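Arginine kinase (Cydia pomonella granulosis virus, PDB 6VVG) probably acts as a viral serine/threonine protein kinase and binds adenosine monophosphate in its nucleotide pocket. Local coordinates at residues T124-L129 with D269-H274; N250-R255 with S263-Y268. All coordinates share one frame; numbering follows the deposited sequence.

Contact 1. Residues T124-L129 with D269-H274; sequences TLVTAL and DEIIKH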
loop_
_atom_site.group_PDB
_atom_site.type_symbol
_atom_site.label_atom_id
_atom_site.label_comp_id
_atom_site.label_asym_id
_atom_site.label_seq_id
_atom_site.Cartn_x
_atom_site.Cartn_y
_atom_site.Cartn_z
ATOM N N THR A 124 6.518 22.916 -6.422
ATOM C CA THR A 124 5.608 22.308 -5.460
ATOM C C THR A 124 5.278 20.874 -5.850
ATOM O O THR A 124 5.317 19.964 -5.014
ATOM C CB THR A 124 4.331 23.145 -5.357
ATOM O OG1 THR A 124 4.669 24.493 -5.011
ATOM C CG2 THR A 124 3.387 22.570 -4.310
ATOM N N LEU A 125 4.943 20.655 -7.123
ATOM C CA LEU A 125 4.576 19.316 -7.576
ATOM C C LEU A 125 5.722 18.334 -7.373
ATOM O O LEU A 125 5.521 17.223 -6.868
ATOM C CB LEU A 125 4.167 19.363 -9.046
ATOM C CG LEU A 125 3.857 18.034 -9.734
ATOM C CD1 LEU A 125 2.712 17.334 -9.034
ATOM C CD2 LEU A 125 3.545 18.271 -11.204
ATOM N N VAL A 126 6.932 18.725 -7.776
ATOM C CA VAL A 126 8.090 17.845 -7.637
ATOM C C VAL A 126 8.341 17.532 -6.169
ATOM O O VAL A 126 8.579 16.378 -5.791
ATOM C CB VAL A 126 9.324 18.488 -8.296
ATOM C CG1 VAL A 126 10.591 17.726 -7.930
ATOM C CG2 VAL A 126 9.137 18.557 -9.810
ATOM N N THR A 127 8.287 18.560 -5.319
ATOM C CA THR A 127 8.513 18.361 -3.892
ATOM C C THR A 127 7.454 17.449 -3.291
ATOM O O THR A 127 7.771 16.558 -2.494
ATOM C CB THR A 127 8.521 19.711 -3.177
ATOM O OG1 THR A 127 9.647 20.480 -3.617
ATOM C CG2 THR A 127 8.581 19.528 -1.669
ATOM N N ALA A 128 6.188 17.659 -3.657
ATOM C CA ALA A 128 5.109 16.845 -3.111
ATOM C C ALA A 128 5.246 15.394 -3.552
ATOM O O ALA A 128 5.136 14.472 -2.735
ATOM C CB ALA A 128 3.758 17.413 -3.543
ATOM N N LEU A 129 5.477 15.169 -4.846
ATOM C CA LEU A 129 5.622 13.800 -5.330
ATOM C C LEU A 129 6.836 13.125 -4.702
ATOM O O LEU A 129 6.795 11.929 -4.390
ATOM C CB LEU A 129 5.724 13.787 -6.853
ATOM C CG LEU A 129 4.410 14.033 -7.601
ATOM C CD1 LEU A 129 4.654 14.166 -9.102
ATOM C CD2 LEU A 129 3.402 12.926 -7.321
ATOM N N ASP A 269 16.485 14.499 -7.547
ATOM C CA ASP A 269 17.646 15.376 -7.430
ATOM C C ASP A 269 17.981 16.030 -8.764
ATOM O O ASP A 269 18.343 17.213 -8.812
ATOM C CB ASP A 269 18.843 14.588 -6.899
ATOM C CG ASP A 269 18.782 14.376 -5.397
ATOM O OD1 ASP A 269 18.865 15.377 -4.656
ATOM O OD2 ASP A 269 18.648 13.215 -4.956
ATOM N N GLU A 270 17.872 15.278 -9.859
ATOM C CA GLU A 270 18.106 15.861 -11.176
ATOM C C GLU A 270 17.107 16.974 -11.455
ATOM O O GLU A 270 17.481 18.068 -11.894
ATOM C CB GLU A 270 18.014 14.782 -12.253
ATOM C CG GLU A 270 19.251 13.922 -12.399
ATOM C CD GLU A 270 19.019 12.734 -13.309
ATOM O OE1 GLU A 270 17.988 12.046 -13.143
ATOM O OE2 GLU A 270 19.866 12.487 -14.190
ATOM N N ILE A 271 15.824 16.710 -11.202
ATOM C CA ILE A 271 14.786 17.690 -11.511
ATOM C C ILE A 271 14.983 18.951 -10.681
ATOM O O ILE A 271 15.034 20.066 -11.211
ATOM C CB ILE A 271 13.392 17.081 -11.275
ATOM C CG1 ILE A 271 13.167 15.883 -12.200
ATOM C CG2 ILE A 271 12.308 18.131 -11.474
ATOM C CD1 ILE A 271 11.993 15.010 -11.789
ATOM N N ILE A 272 15.101 18.790 -9.361
ATOM C CA ILE A 272 15.090 19.936 -8.461
ATOM C C ILE A 272 16.345 20.786 -8.587
ATOM O O ILE A 272 16.344 21.948 -8.163
ATOM C CB ILE A 272 14.893 19.437 -7.018
ATOM C CG1 ILE A 272 14.356 20.556 -6.126
ATOM C CG2 ILE A 272 16.196 18.881 -6.454
ATOM C CD1 ILE A 272 12.934 20.961 -6.442
ATOM N N LYS A 273 17.412 20.258 -9.178
ATOM C CA LYS A 273 18.653 21.004 -9.325
ATOM C C LYS A 273 18.806 21.657 -10.695
ATOM O O LYS A 273 19.824 22.308 -10.942
ATOM C CB LYS A 273 19.850 20.085 -9.053
ATOM C CG LYS A 273 20.047 19.750 -7.579
ATOM C CD LYS A 273 21.198 18.769 -7.356
ATOM C CE LYS A 273 21.415 18.517 -5.866
ATOM N NZ LYS A 273 22.789 18.021 -5.569
ATOM N N HIS A 274 17.827 21.515 -11.581
ATOM C CA HIS A 274 17.937 22.123 -12.899
ATOM C C HIS A 274 17.818 23.642 -12.788
ATOM O O HIS A 274 17.050 24.145 -11.961
ATOM C CB HIS A 274 16.855 21.587 -13.833
ATOM C CG HIS A 274 17.010 22.039 -15.250
ATOM N ND1 HIS A 274 16.465 23.213 -15.722
ATOM C CD2 HIS A 274 17.668 21.485 -16.294
ATOM C CE1 HIS A 274 16.774 23.359 -16.998
ATOM N NE2 HIS A 274 17.506 22.324 -17.368
#

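Contact 2. Residues N250-R255 with S263-Y268; sequences NDFVRR and SRLSTY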
loop_
_atom_site.group_PDB
_atom_site.type_symbol
_atom_site.label_atom_id
_atom_site.label_comp_id
_atom_site.label_asym_id
_atom_site.label_seq_id
_atom_site.Cartn_x
_atom_site.Cartn_y
_atom_site.Cartn_z
ATOM N N ASN A 250 12.780 26.061 -21.538
ATOM C CA ASN A 250 12.847 25.121 -22.649
ATOM C C ASN A 250 13.810 23.984 -22.338
ATOM O O ASN A 250 13.467 22.811 -22.504
ATOM C CB ASN A 250 13.255 25.848 -23.928
ATOM C CG ASN A 250 12.066 26.444 -24.654
ATOM O OD1 ASN A 250 11.208 25.721 -25.164
ATOM N ND2 ASN A 250 12.003 27.768 -24.696
ATOM N N ASP A 251 15.009 24.307 -21.851
ATOM C CA ASP A 251 15.963 23.255 -21.513
ATOM C C ASP A 251 15.385 22.290 -20.486
ATOM O O ASP A 251 15.689 21.092 -20.518
ATOM C CB ASP A 251 17.261 23.867 -20.989
ATOM C CG ASP A 251 18.409 22.881 -20.990
ATOM O OD1 ASP A 251 18.838 22.468 -22.087
ATOM O OD2 ASP A 251 18.877 22.512 -19.893
ATOM N N PHE A 252 14.546 22.790 -19.577
ATOM C CA PHE A 252 13.925 21.924 -18.580
ATOM C C PHE A 252 13.052 20.865 -19.241
ATOM O O PHE A 252 13.205 19.667 -18.976
ATOM C CB PHE A 252 13.109 22.768 -17.597
ATOM C CG PHE A 252 12.486 21.976 -16.481
ATOM C CD1 PHE A 252 13.269 21.434 -15.474
ATOM C CD2 PHE A 252 11.115 21.777 -16.438
ATOM C CE1 PHE A 252 12.696 20.703 -14.447
ATOM C CE2 PHE A 252 10.537 21.045 -15.413
ATOM C CZ PHE A 252 11.328 20.513 -14.416
ATOM N N VAL A 253 12.135 21.281 -20.119
ATOM C CA VAL A 253 11.179 20.321 -20.661
ATOM C C VAL A 253 11.869 19.364 -21.624
ATOM O O VAL A 253 11.524 18.177 -21.692
ATOM C CB VAL A 253 9.986 21.041 -21.320
ATOM C CG1 VAL A 253 9.280 21.932 -20.297
ATOM C CG2 VAL A 253 10.428 21.842 -22.530
ATOM N N ARG A 254 12.862 19.851 -22.373
ATOM C CA ARG A 254 13.626 18.941 -23.223
ATOM C C ARG A 254 14.198 17.796 -22.394
ATOM O O ARG A 254 14.031 16.617 -22.727
ATOM C CB ARG A 254 14.772 19.668 -23.934
ATOM C CG ARG A 254 14.442 20.978 -24.617
ATOM C CD ARG A 254 13.516 20.807 -25.828
ATOM N NE ARG A 254 13.730 21.869 -26.811
ATOM C CZ ARG A 254 13.850 21.667 -28.119
ATOM N NH1 ARG A 254 14.054 22.693 -28.935
ATOM N NH2 ARG A 254 13.748 20.442 -28.615
ATOM N N ARG A 255 14.906 18.138 -21.311
ATOM C CA ARG A 255 15.570 17.134 -20.488
ATOM C C ARG A 255 14.579 16.344 -19.646
ATOM O O ARG A 255 14.868 15.199 -19.289
ATOM C CB ARG A 255 16.626 17.805 -19.602
ATOM C CG ARG A 255 17.717 18.504 -20.421
ATOM C CD ARG A 255 18.861 19.070 -19.580
ATOM N NE ARG A 255 19.865 19.711 -20.432
ATOM C CZ ARG A 255 21.027 19.160 -20.766
ATOM N NH1 ARG A 255 21.352 17.958 -20.308
ATOM N NH2 ARG A 255 21.872 19.815 -21.553
ATOM N N SER A 263 19.611 10.424 -20.648
ATOM C CA SER A 263 19.726 11.839 -20.982
ATOM C C SER A 263 18.588 12.645 -20.367
ATOM O O SER A 263 18.360 13.793 -20.760
ATOM C CB SER A 263 19.749 12.026 -22.499
ATOM O OG SER A 263 20.939 11.500 -23.054
ATOM N N ARG A 264 17.882 12.065 -19.399
ATOM C CA ARG A 264 16.643 12.613 -18.870
ATOM C C ARG A 264 16.800 12.969 -17.398
ATOM O O ARG A 264 17.597 12.364 -16.673
ATOM C CB ARG A 264 15.494 11.599 -19.044
ATOM C CG ARG A 264 14.107 12.129 -18.727
ATOM C CD ARG A 264 13.057 11.013 -18.665
ATOM N NE ARG A 264 13.170 10.045 -19.754
ATOM C CZ ARG A 264 12.665 8.817 -19.718
ATOM N NH1 ARG A 264 12.010 8.404 -18.642
ATOM N NH2 ARG A 264 12.813 8.003 -20.755
ATOM N N LEU A 265 16.049 13.981 -16.971
ATOM C CA LEU A 265 15.869 14.266 -15.550
ATOM C C LEU A 265 14.845 13.263 -15.033
ATOM O O LEU A 265 13.637 13.506 -15.057
ATOM C CB LEU A 265 15.410 15.701 -15.328
ATOM C CG LEU A 265 16.204 16.812 -16.011
ATOM C CD1 LEU A 265 15.434 18.126 -15.927
ATOM C CD2 LEU A 265 17.581 16.956 -15.400
ATOM N N SER A 266 15.331 12.112 -14.574
ATOM C CA SER A 266 14.468 11.002 -14.187
ATOM C C SER A 266 14.452 10.768 -12.684
ATOM O O SER A 266 13.865 9.779 -12.226
ATOM C CB SER A 266 14.906 9.722 -14.901
ATOM O OG SER A 266 16.249 9.404 -14.577
ATOM N N THR A 267 15.083 11.645 -11.910
ATOM C CA THR A 267 15.135 11.522 -10.464
ATOM C C THR A 267 14.782 12.860 -9.832
ATOM O O THR A 267 14.864 13.912 -10.470
ATOM C CB THR A 267 16.525 11.087 -9.979
ATOM O OG1 THR A 267 17.477 12.112 -10.290
ATOM C CG2 THR A 267 16.947 9.785 -10.639
ATOM N N TYR A 268 14.396 12.809 -8.555
ATOM C CA TYR A 268 14.106 14.037 -7.820
ATOM C C TYR A 268 15.287 14.998 -7.865
ATOM O O TYR A 268 15.129 16.183 -8.178
ATOM C CB TYR A 268 13.756 13.713 -6.367
ATOM C CG TYR A 268 13.747 14.927 -5.460
ATOM C CD1 TYR A 268 12.737 15.872 -5.548
ATOM C CD2 TYR A 268 14.753 15.132 -4.521
ATOM C CE1 TYR A 268 12.717 16.982 -4.725
ATOM C CE2 TYR A 268 14.743 16.245 -3.693
ATOM C CZ TYR A 268 13.722 17.166 -3.801
ATOM O OH TYR A 268 13.706 18.273 -2.981
HETATM O O HOH W 1 19.593 15.788 -19.108
#

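Contact 1. Residues T124-L129 with D269-H274
Val126 and Ile272 mark the closest backbone approach between two helices, the middle of helix 115-133 and the last turn of the short helix 268-272, with 7.4 Å from CA to CA. Branched aliphatic groups fill this spacing, and no hydrogen bond joins the two segments. Val126 directs its CB at the partner helix and offers both methyls. Its CG2 meets CG2 of Ile271 at 3.6 Å, while CG1 lies 4.0 Å from that same Ile271 CG2, so one isoleucine methyl sits against the forked end of the valine. The isoleucine presents this short branch because CG2, not CG1, stands anti to the backbone N, its chi1 for CG1 being -62°. A looser touch comes from Ile272, whose CD1 ends 4.3 Å from Val126 CG1. The same methyl comes near Thr127, whose hydroxyl is turned back onto its own helix and bonds to the carbonyl of Ile123. The interface is small and apolar, a patch of van der Waals contact bordered by an exposed threonine. In the C-terminal lobe of the kinase fold, Trp196 of helix 192-208 and Phe252 and Met256 of helix 247-256 pack on Ile271, while Leu125 and Leu129 turn to Val199 of helix 192-208.

Contact 2. Residues N250-R255 with S263-Y268
Arg255 and Leu265 join the C-terminal part of helix 247-256 to the loop that follows it, and they do so through backbone and side chain alike. The polar link is a hydrogen bond from Leu265 N to Arg255 O, 2.9 Å long and fairly straight at 161°. The donor stands well above the carbonyl plane, 44° out of it, and so misses the lone-pair directions. Arg264 crowds the same oxygen: its CA makes a CH...O contact with Arg255 O at 3.2 Å. Leu265 itself centres an inverse gamma turn, which bends the loop just after this bond.

Apolar contact lies alongside. The branch point CG of Leu265 rests 3.7 Å from Arg255 CB, and its methyl CD1 reaches on to Phe252 CD1 at 4.0 Å, approaching the ring obliquely. Phe252 swings its ring round to meet it with CG anti to the backbone N (chi1 -177°), although its CB starts off away from the loop.

Charge and water complete the contact. The Arg255 chain, extended from CG to NE, sets its guanidinium edge toward Asp251 one turn earlier, forming a salt bridge of 3.0 Å between NE and OD2 whose hydrogen-bond geometry is weak. Farther round the guanidinium, still in its plane, NH1 donates to a water 3.0 Å away, and the water in turn donates to Ser263 O at 2.9 Å. The guanidinium of Arg264 leads elsewhere, to the carbonyls of Ala258 and Leu259 and to Glu183, the glutamate of the SPE sequence, as in the arginine-glutamate pair familiar from protein kinases.

One carbonyl thus anchors the loop directly, whereas the exposed arginine adds a water-mediated tie that is probably more yielding.

Contact 1 and contact 2 illustrate how a helical lobe can be assembled from nested closures: the short loop closed by 250-255 with 263-268 lies inside the long one closed by 124-129 with 269-274. Their centres are 11 Å apart. Ile271 joins them, since beyond contact 1 it also packs on Phe252 and Leu265 of contact 2. His274 adds a polar tie, with NE2 2.9 Å from Asp251 OD2 in a probable hydrogen bond, while its ring meets that of Phe252 edge-to-face. Asp251 therefore serves both His274 and Arg255. Both contacts lie away from the pocket holding adenosine monophosphate, within the helical C-terminal lobe.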